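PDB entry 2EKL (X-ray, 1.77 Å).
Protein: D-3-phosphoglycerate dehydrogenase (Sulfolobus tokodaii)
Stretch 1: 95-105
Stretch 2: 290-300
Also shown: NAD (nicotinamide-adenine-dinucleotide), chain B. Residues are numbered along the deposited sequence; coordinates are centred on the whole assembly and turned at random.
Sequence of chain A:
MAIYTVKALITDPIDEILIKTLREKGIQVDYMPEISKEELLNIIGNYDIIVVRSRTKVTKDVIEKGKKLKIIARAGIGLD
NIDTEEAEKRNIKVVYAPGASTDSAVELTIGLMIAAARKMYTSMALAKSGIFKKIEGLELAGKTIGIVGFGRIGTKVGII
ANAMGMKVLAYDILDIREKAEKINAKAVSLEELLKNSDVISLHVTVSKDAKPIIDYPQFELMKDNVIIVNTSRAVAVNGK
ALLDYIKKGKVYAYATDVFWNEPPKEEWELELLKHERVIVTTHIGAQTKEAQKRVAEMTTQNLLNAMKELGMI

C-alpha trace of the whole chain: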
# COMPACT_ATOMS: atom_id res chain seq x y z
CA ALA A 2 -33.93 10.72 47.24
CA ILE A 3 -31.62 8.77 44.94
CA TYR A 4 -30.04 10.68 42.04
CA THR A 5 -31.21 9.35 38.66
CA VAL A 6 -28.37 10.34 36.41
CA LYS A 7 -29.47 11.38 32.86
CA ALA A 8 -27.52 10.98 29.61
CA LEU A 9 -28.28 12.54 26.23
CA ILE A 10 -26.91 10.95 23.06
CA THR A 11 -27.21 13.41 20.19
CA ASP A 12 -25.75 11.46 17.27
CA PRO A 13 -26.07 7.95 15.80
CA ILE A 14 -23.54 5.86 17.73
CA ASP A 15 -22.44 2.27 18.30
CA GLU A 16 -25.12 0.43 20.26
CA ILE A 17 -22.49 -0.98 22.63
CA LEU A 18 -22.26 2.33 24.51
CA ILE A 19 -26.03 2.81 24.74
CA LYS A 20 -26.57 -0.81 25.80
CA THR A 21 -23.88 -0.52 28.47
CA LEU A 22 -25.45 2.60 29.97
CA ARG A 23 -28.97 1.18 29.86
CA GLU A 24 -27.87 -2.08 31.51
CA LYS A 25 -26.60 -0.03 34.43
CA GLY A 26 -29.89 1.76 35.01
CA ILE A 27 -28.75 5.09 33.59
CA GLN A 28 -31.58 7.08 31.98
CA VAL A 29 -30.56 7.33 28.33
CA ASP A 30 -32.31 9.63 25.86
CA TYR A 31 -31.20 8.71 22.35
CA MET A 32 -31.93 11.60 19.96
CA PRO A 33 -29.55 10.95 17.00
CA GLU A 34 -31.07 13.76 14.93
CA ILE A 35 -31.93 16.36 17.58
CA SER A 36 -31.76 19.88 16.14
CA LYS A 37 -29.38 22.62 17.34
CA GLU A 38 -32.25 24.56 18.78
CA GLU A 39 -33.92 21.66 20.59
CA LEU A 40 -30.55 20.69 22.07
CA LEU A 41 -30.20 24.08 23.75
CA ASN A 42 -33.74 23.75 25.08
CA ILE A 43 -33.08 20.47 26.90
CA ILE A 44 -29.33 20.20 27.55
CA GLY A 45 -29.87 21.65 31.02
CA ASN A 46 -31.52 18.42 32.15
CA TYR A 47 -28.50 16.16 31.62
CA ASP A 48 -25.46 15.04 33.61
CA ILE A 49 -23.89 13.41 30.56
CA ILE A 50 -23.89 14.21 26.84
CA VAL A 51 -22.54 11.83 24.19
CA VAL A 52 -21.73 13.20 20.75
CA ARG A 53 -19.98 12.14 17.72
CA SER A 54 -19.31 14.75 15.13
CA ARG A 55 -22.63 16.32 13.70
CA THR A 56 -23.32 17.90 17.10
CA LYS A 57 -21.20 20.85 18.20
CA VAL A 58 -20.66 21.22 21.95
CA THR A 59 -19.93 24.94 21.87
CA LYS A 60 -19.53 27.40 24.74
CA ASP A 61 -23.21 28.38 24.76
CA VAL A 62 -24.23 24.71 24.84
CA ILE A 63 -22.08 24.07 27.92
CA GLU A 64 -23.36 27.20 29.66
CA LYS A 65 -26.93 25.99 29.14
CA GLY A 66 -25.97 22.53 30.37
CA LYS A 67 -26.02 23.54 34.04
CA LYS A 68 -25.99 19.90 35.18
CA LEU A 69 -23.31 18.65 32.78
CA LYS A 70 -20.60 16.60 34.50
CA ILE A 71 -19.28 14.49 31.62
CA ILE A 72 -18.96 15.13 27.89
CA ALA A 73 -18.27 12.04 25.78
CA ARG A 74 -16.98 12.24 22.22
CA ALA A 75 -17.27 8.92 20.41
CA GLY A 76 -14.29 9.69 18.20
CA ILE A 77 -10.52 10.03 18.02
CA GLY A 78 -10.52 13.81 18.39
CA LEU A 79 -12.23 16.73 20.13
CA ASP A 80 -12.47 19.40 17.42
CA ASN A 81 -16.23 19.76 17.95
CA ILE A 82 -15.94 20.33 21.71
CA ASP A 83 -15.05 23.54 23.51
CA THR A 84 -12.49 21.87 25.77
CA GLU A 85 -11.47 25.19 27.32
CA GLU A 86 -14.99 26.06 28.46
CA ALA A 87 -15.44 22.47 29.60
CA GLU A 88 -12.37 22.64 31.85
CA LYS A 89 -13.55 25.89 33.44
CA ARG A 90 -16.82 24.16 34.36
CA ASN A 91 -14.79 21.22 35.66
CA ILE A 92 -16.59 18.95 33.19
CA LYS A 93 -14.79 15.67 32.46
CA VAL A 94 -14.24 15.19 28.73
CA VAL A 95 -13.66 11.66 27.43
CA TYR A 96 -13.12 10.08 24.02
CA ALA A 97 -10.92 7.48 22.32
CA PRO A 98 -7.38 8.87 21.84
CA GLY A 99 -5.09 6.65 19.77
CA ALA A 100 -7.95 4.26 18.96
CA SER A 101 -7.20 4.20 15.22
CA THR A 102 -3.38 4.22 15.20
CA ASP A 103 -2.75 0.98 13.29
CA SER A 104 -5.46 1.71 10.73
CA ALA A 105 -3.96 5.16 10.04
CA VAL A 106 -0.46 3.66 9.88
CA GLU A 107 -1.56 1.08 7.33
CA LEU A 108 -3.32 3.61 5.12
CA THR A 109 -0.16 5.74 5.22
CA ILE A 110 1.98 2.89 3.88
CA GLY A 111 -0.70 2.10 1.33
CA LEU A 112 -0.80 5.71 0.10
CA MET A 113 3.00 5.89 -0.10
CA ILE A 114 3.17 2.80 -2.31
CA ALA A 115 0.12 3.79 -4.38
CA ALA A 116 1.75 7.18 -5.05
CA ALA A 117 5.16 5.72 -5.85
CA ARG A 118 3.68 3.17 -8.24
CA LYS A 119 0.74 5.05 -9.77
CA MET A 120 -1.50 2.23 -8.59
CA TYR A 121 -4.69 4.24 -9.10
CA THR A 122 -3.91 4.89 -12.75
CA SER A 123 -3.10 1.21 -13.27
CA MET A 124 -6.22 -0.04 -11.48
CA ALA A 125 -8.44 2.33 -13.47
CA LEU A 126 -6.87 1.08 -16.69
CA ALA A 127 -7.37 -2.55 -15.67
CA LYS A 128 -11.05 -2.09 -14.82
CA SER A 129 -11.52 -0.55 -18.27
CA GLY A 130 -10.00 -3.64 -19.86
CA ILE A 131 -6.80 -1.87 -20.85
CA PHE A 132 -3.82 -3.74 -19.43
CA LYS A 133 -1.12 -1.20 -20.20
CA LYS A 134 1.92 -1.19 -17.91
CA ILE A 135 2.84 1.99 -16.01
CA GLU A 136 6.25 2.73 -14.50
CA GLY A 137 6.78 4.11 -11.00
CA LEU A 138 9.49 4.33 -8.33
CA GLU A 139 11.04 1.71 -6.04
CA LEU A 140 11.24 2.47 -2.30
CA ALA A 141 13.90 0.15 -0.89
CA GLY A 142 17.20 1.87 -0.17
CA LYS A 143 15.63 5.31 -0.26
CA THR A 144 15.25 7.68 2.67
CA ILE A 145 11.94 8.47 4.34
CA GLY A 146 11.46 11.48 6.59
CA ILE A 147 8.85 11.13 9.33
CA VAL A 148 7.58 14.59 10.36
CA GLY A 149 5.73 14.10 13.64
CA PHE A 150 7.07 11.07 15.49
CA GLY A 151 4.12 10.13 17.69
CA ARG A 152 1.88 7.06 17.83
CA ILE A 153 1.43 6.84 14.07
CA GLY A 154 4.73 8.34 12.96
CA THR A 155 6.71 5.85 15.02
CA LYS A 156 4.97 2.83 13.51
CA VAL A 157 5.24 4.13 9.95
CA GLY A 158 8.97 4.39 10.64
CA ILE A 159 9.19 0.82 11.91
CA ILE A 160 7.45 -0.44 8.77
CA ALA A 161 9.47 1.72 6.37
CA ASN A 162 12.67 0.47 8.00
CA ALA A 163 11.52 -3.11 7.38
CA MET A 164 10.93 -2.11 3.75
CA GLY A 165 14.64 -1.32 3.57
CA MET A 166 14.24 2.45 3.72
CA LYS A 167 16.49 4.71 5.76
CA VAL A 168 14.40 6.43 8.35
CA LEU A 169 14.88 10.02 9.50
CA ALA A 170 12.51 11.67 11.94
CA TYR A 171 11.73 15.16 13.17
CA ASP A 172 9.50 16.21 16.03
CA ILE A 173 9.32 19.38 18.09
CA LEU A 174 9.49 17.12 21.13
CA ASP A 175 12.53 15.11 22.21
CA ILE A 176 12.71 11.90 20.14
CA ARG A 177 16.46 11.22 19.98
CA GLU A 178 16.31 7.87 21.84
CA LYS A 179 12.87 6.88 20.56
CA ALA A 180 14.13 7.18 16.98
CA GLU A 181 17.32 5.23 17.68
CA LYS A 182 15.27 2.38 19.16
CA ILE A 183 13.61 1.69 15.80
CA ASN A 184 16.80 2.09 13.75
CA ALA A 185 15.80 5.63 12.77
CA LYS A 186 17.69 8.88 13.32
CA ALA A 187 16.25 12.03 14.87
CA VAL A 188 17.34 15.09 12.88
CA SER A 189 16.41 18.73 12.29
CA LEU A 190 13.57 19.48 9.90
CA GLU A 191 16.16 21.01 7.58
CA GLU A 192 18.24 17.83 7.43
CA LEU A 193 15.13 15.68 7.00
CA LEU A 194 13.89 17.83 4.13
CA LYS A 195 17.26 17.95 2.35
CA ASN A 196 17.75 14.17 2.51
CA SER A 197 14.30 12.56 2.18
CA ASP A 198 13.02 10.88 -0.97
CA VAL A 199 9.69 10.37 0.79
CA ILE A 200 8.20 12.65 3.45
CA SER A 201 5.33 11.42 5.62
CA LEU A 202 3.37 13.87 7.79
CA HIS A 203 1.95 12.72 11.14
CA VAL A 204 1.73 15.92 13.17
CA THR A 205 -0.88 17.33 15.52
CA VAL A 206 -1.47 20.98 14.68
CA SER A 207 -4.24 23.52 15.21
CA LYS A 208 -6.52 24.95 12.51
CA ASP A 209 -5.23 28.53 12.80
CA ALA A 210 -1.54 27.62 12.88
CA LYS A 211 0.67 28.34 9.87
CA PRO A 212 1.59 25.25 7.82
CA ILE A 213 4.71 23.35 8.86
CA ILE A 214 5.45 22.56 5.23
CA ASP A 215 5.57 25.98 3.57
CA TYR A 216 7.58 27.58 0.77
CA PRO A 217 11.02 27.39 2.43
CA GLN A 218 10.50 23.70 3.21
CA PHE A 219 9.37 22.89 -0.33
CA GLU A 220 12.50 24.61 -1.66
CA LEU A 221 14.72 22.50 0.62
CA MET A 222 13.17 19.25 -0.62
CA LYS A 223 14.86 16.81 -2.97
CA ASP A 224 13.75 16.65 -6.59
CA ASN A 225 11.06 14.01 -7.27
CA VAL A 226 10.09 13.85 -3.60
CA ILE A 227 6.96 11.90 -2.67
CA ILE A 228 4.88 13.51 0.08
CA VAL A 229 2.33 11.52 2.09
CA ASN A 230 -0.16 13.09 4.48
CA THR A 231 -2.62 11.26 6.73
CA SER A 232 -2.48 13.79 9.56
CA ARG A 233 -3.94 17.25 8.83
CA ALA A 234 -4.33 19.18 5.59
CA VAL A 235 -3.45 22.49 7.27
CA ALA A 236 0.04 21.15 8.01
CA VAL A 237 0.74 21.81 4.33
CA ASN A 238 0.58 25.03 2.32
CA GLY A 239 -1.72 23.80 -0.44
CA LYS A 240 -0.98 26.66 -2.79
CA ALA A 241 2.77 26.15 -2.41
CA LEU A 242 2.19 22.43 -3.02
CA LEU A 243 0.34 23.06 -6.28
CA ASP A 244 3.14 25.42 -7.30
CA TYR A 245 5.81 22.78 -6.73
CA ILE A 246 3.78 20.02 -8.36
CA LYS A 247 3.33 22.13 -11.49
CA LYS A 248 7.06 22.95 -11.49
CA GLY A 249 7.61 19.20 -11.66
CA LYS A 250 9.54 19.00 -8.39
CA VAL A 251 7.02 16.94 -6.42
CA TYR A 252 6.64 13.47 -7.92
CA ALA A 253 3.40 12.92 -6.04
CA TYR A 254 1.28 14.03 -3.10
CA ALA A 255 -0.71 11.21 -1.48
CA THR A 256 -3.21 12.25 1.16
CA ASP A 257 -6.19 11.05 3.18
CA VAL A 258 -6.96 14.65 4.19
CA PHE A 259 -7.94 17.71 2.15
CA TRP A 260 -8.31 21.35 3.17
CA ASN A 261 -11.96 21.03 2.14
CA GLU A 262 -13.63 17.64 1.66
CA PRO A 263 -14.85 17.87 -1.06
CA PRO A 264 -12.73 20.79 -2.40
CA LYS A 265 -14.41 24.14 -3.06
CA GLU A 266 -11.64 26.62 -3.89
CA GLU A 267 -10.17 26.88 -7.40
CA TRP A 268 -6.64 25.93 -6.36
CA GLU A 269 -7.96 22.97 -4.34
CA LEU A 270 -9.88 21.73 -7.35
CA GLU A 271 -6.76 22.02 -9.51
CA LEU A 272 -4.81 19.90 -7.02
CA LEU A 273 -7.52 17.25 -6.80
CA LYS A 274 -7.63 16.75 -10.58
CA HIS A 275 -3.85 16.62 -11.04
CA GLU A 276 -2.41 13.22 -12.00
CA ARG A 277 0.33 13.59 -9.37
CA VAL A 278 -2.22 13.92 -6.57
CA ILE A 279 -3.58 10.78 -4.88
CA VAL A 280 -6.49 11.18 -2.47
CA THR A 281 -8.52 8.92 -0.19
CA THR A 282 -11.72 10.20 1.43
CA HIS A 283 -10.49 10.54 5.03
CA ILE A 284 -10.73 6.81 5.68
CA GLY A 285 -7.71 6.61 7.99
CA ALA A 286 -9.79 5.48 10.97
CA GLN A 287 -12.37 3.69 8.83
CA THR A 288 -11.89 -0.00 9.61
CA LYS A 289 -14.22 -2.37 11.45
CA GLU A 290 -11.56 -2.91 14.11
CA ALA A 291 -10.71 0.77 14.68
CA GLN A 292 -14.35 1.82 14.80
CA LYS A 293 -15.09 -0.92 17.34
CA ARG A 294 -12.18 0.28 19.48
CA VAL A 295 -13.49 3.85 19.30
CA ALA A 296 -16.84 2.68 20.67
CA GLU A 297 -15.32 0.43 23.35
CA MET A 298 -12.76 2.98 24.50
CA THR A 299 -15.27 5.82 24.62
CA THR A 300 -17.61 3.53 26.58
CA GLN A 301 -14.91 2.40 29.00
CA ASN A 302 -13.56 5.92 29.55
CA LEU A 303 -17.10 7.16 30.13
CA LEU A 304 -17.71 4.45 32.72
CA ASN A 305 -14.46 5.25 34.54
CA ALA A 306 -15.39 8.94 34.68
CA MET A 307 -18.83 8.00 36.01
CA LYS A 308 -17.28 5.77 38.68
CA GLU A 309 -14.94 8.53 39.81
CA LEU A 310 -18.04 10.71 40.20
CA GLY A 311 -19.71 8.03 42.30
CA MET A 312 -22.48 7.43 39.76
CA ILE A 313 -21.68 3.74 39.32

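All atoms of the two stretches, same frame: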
# COMPACT_ATOMS: atom_id res chain seq x y z
N VAL A 95 -14.25 12.93 27.82
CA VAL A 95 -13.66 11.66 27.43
C VAL A 95 -13.90 11.32 25.97
O VAL A 95 -14.87 11.78 25.36
CB VAL A 95 -14.21 10.49 28.28
CG1 VAL A 95 -13.87 10.70 29.75
CG2 VAL A 95 -15.72 10.37 28.09
N TYR A 96 -13.01 10.52 25.40
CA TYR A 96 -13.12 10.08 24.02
C TYR A 96 -12.22 8.87 23.81
O TYR A 96 -11.94 8.15 24.77
CB TYR A 96 -12.76 11.22 23.05
CG TYR A 96 -11.33 11.72 23.10
CD1 TYR A 96 -10.79 12.25 24.28
CD2 TYR A 96 -10.52 11.70 21.97
CE1 TYR A 96 -9.49 12.75 24.32
CE2 TYR A 96 -9.22 12.19 21.99
CZ TYR A 96 -8.71 12.71 23.17
OH TYR A 96 -7.42 13.20 23.20
N ALA A 97 -11.76 8.64 22.59
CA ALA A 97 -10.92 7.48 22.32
C ALA A 97 -9.58 7.81 21.66
O ALA A 97 -9.33 7.43 20.52
CB ALA A 97 -11.69 6.48 21.45
N PRO A 98 -8.69 8.51 22.38
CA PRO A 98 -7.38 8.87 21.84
C PRO A 98 -6.51 7.67 21.46
O PRO A 98 -6.36 6.73 22.24
CB PRO A 98 -6.77 9.72 22.95
CG PRO A 98 -7.37 9.12 24.19
CD PRO A 98 -8.81 8.93 23.79
N GLY A 99 -5.95 7.72 20.25
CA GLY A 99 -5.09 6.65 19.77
C GLY A 99 -5.82 5.40 19.29
O GLY A 99 -5.18 4.44 18.85
N ALA A 100 -7.14 5.41 19.36
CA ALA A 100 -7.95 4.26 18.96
C ALA A 100 -7.78 3.76 17.52
O ALA A 100 -8.06 2.59 17.24
CB ALA A 100 -9.42 4.56 19.21
N SER A 101 -7.33 4.62 16.62
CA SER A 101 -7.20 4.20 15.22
C SER A 101 -5.76 4.13 14.70
O SER A 101 -5.55 3.97 13.50
CB SER A 101 -7.99 5.15 14.33
OG SER A 101 -7.37 6.42 14.25
N THR A 102 -4.79 4.24 15.60
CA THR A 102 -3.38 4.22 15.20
C THR A 102 -2.98 3.25 14.09
O THR A 102 -2.52 3.68 13.04
CB THR A 102 -2.47 3.97 16.42
OG1 THR A 102 -2.67 5.00 17.40
CG2 THR A 102 -1.00 3.97 16.00
N ASP A 103 -3.16 1.95 14.31
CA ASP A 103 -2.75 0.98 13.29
C ASP A 103 -3.46 1.14 11.95
O ASP A 103 -2.87 0.89 10.90
CB ASP A 103 -2.90 -0.46 13.80
CG ASP A 103 -1.89 -0.80 14.89
OD1 ASP A 103 -0.78 -0.23 14.89
OD2 ASP A 103 -2.21 -1.66 15.74
N SER A 104 -4.73 1.53 11.98
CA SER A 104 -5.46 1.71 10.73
C SER A 104 -4.90 2.91 9.96
O SER A 104 -4.79 2.88 8.73
CB SER A 104 -6.95 1.90 11.00
OG SER A 104 -7.52 0.65 11.38
N ALA A 105 -4.52 3.96 10.68
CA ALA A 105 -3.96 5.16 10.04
C ALA A 105 -2.57 4.84 9.51
O ALA A 105 -2.18 5.29 8.43
CB ALA A 105 -3.91 6.32 11.04
N GLU A 290 -12.30 -2.80 12.86
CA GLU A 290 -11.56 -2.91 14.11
C GLU A 290 -11.36 -1.57 14.82
O GLU A 290 -11.58 -1.47 16.03
CB GLU A 290 -10.20 -3.57 13.86
CG GLU A 290 -10.26 -5.04 13.42
CD GLU A 290 -10.63 -5.22 11.95
OE1 GLU A 290 -10.70 -4.21 11.21
OE2 GLU A 290 -10.84 -6.38 11.53
N ALA A 291 -10.93 -0.55 14.08
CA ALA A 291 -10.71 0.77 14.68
C ALA A 291 -12.00 1.38 15.19
O ALA A 291 -12.04 1.95 16.29
CB ALA A 291 -10.05 1.71 13.67
N GLN A 292 -13.06 1.27 14.40
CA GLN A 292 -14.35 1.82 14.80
C GLN A 292 -14.90 1.12 16.04
O GLN A 292 -15.56 1.75 16.86
CB GLN A 292 -15.35 1.71 13.64
CG GLN A 292 -15.11 2.73 12.52
CD GLN A 292 -15.00 4.15 13.03
OE1 GLN A 292 -13.90 4.70 13.15
NE2 GLN A 292 -16.14 4.76 13.35
N LYS A 293 -14.63 -0.18 16.17
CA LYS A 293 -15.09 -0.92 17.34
C LYS A 293 -14.30 -0.44 18.56
O LYS A 293 -14.84 -0.29 19.66
CB LYS A 293 -14.89 -2.42 17.17
CG LYS A 293 -15.27 -3.23 18.41
CD LYS A 293 -14.93 -4.71 18.26
CE LYS A 293 -15.22 -5.47 19.54
NZ LYS A 293 -14.79 -6.89 19.45
N ARG A 294 -13.00 -0.19 18.37
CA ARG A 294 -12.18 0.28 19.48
C ARG A 294 -12.63 1.67 19.92
O ARG A 294 -12.60 1.98 21.12
CB ARG A 294 -10.70 0.30 19.11
CG ARG A 294 -10.07 -1.09 19.03
CD ARG A 294 -8.56 -1.00 19.17
NE ARG A 294 -7.98 -0.22 18.09
CZ ARG A 294 -7.72 -0.70 16.88
NH1 ARG A 294 -7.98 -1.97 16.60
NH2 ARG A 294 -7.21 0.11 15.95
N VAL A 295 -13.03 2.51 18.97
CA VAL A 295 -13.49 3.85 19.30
C VAL A 295 -14.70 3.74 20.22
O VAL A 295 -14.77 4.42 21.25
CB VAL A 295 -13.88 4.65 18.04
CG1 VAL A 295 -14.61 5.93 18.43
CG2 VAL A 295 -12.62 5.01 17.25
N ALA A 296 -15.64 2.88 19.86
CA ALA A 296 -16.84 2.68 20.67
C ALA A 296 -16.51 2.11 22.05
O ALA A 296 -17.00 2.62 23.06
CB ALA A 296 -17.82 1.76 19.94
N GLU A 297 -15.69 1.07 22.08
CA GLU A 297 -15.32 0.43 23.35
C GLU A 297 -14.53 1.35 24.27
O GLU A 297 -14.79 1.39 25.48
CB GLU A 297 -14.48 -0.83 23.09
CG GLU A 297 -15.16 -1.86 22.21
CD GLU A 297 -14.39 -3.16 22.15
OE1 GLU A 297 -13.15 -3.10 21.99
OE2 GLU A 297 -15.01 -4.23 22.24
N MET A 298 -13.57 2.07 23.71
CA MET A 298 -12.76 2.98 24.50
C MET A 298 -13.58 4.14 25.04
O MET A 298 -13.43 4.54 26.19
CB MET A 298 -11.60 3.51 23.67
CG MET A 298 -10.55 2.47 23.36
SD MET A 298 -9.14 3.20 22.52
CE MET A 298 -8.72 4.51 23.69
N THR A 299 -14.44 4.70 24.19
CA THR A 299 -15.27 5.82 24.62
C THR A 299 -16.20 5.33 25.73
O THR A 299 -16.43 6.03 26.71
CB THR A 299 -16.10 6.39 23.45
OG1 THR A 299 -15.21 6.87 22.44
CG2 THR A 299 -16.98 7.54 23.93
N THR A 300 -16.72 4.11 25.57
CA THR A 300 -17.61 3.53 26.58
C THR A 300 -16.86 3.28 27.88
O THR A 300 -17.34 3.63 28.97
CB THR A 300 -18.21 2.20 26.08
OG1 THR A 300 -18.98 2.45 24.90
CG2 THR A 300 -19.11 1.58 27.15
PA NAD B . 0.51 12.00 18.40
O1A NAD B . 0.84 10.68 18.98
O2A NAD B . 0.04 13.07 19.37
O5B NAD B . 1.79 12.49 17.58
C5B NAD B . 1.78 13.76 16.95
C4B NAD B . 3.37 14.20 16.93
O4B NAD B . 3.59 15.27 15.99
C3B NAD B . 3.85 14.55 18.37
O3B NAD B . 5.02 13.81 18.73
C2B NAD B . 4.00 16.08 18.30
O2B NAD B . 4.89 16.70 19.19
C1B NAD B . 4.32 16.19 16.85
N9A NAD B . 4.23 17.59 16.32
C8A NAD B . 3.29 18.58 16.54
N7A NAD B . 3.63 19.69 15.84
C5A NAD B . 4.77 19.43 15.17
C6A NAD B . 5.63 20.17 14.27
N6A NAD B . 5.35 21.42 13.93
N1A NAD B . 6.81 19.55 13.73
C2A NAD B . 7.17 18.20 14.05
N3A NAD B . 6.33 17.48 14.93
C4A NAD B . 5.16 18.08 15.47
O3 NAD B . -0.68 11.83 17.32
PN NAD B . -1.03 10.59 16.35
O1N NAD B . 0.20 9.90 15.95
O2N NAD B . -2.00 9.77 17.14
O5D NAD B . -1.78 11.40 15.23
C5D NAD B . -1.03 12.08 14.25
C4D NAD B . -1.92 12.82 13.28
O4D NAD B . -2.74 11.94 12.53
C3D NAD B . -2.92 13.84 13.90
O3D NAD B . -2.97 15.05 13.12
C2D NAD B . -4.20 13.09 13.95
O2D NAD B . -5.31 13.92 14.19
C1D NAD B . -4.08 12.39 12.63
N1N NAD B . -4.95 11.20 12.38
C2N NAD B . -5.62 11.11 11.12
C3N NAD B . -6.45 9.99 10.86
C7N NAD B . -7.15 9.88 9.56
O7N NAD B . -8.37 9.33 9.56
N7N NAD B . -6.64 10.30 8.41
C4N NAD B . -6.59 8.96 11.93
C5N NAD B . -5.91 9.06 13.21
C6N NAD B . -5.07 10.21 13.43
O HOH W 1 -5.34 1.60 18.87

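The strongest polar link between the two stretches is a forked hydrogen bond from one side chain to one carbonyl. Arg294 NE and Arg294 NH2 each donate to Ala100 O, both at 2.9 Å and both with an N-H...O angle of 135°. The equal lengths and equally bent angles indicate that the oxygen sits between the two N-H groups, and it lies at the edge of the guanidinium, near its plane, where those hydrogens point. The CA-to-CB bond of Arg294 is directed toward the loop, and the chain reaches the carbonyl with chi1 at -73° (m), chi2 at -159° (t) and chi3 at -62° (m). No other direct hydrogen bond crosses the contact.

A water adds a less secure bridge. It donates to Gly99 O at 2.8 Å and accepts from Arg294 NE at 3.3 Å, the latter bond being weak.

The loop that presents Ala100 O is shaped by two overlapping turns. The type II turn from Ala97 to Ala100 is closed by Ala100 N to Ala97 O at 3.2 Å, and Gly99 takes a positive phi of 77°, a value that by itself favours glycine. In the following type I turn, Gly99 O receives Thr102 N at 3.3 Å and Thr102 OG1 at 3.0 Å. The same carbonyl thus serves both the turn and the water.

On the helix, Thr299 OG1 donates to Val295 O at 2.8 Å, an oxygen that also accepts Thr299 N at 3.0 Å. The hydroxyl is therefore engaged within its own helix, and its approach to the loop, 3.7 Å from Thr299 OG1 to Ala97 CB, is a packing contact.

The apolar packing centres on two small side chains. Ala97 CB lies 3.7 Å from Met298 CB and 4.2 Å from Val295 CG1; Ala100 CB lies 3.6 Å from Met298 SD and 3.8 Å from Val295 CG2. Val295 and Met298 thus each touch both alanines. Met298, with chi3 at 55° (p), also brings its CE to 3.5 Å from Pro98 O and 4.4 Å from Pro98 CD.

Farther along, Ala291 CB packs 3.6 Å from Ser104 OG and 4.1 Å from Ser101 CB. The CA atoms of Ser101 and Ala291 are 4.9 Å apart, and those of Tyr96 and Thr299 4.8 Å, so the backbones approach closely at both places. Altogether the contact buries 489 Å², summed over both sides. Beyond it, Ser101 OG comes within 3.2 Å of NAD C5N.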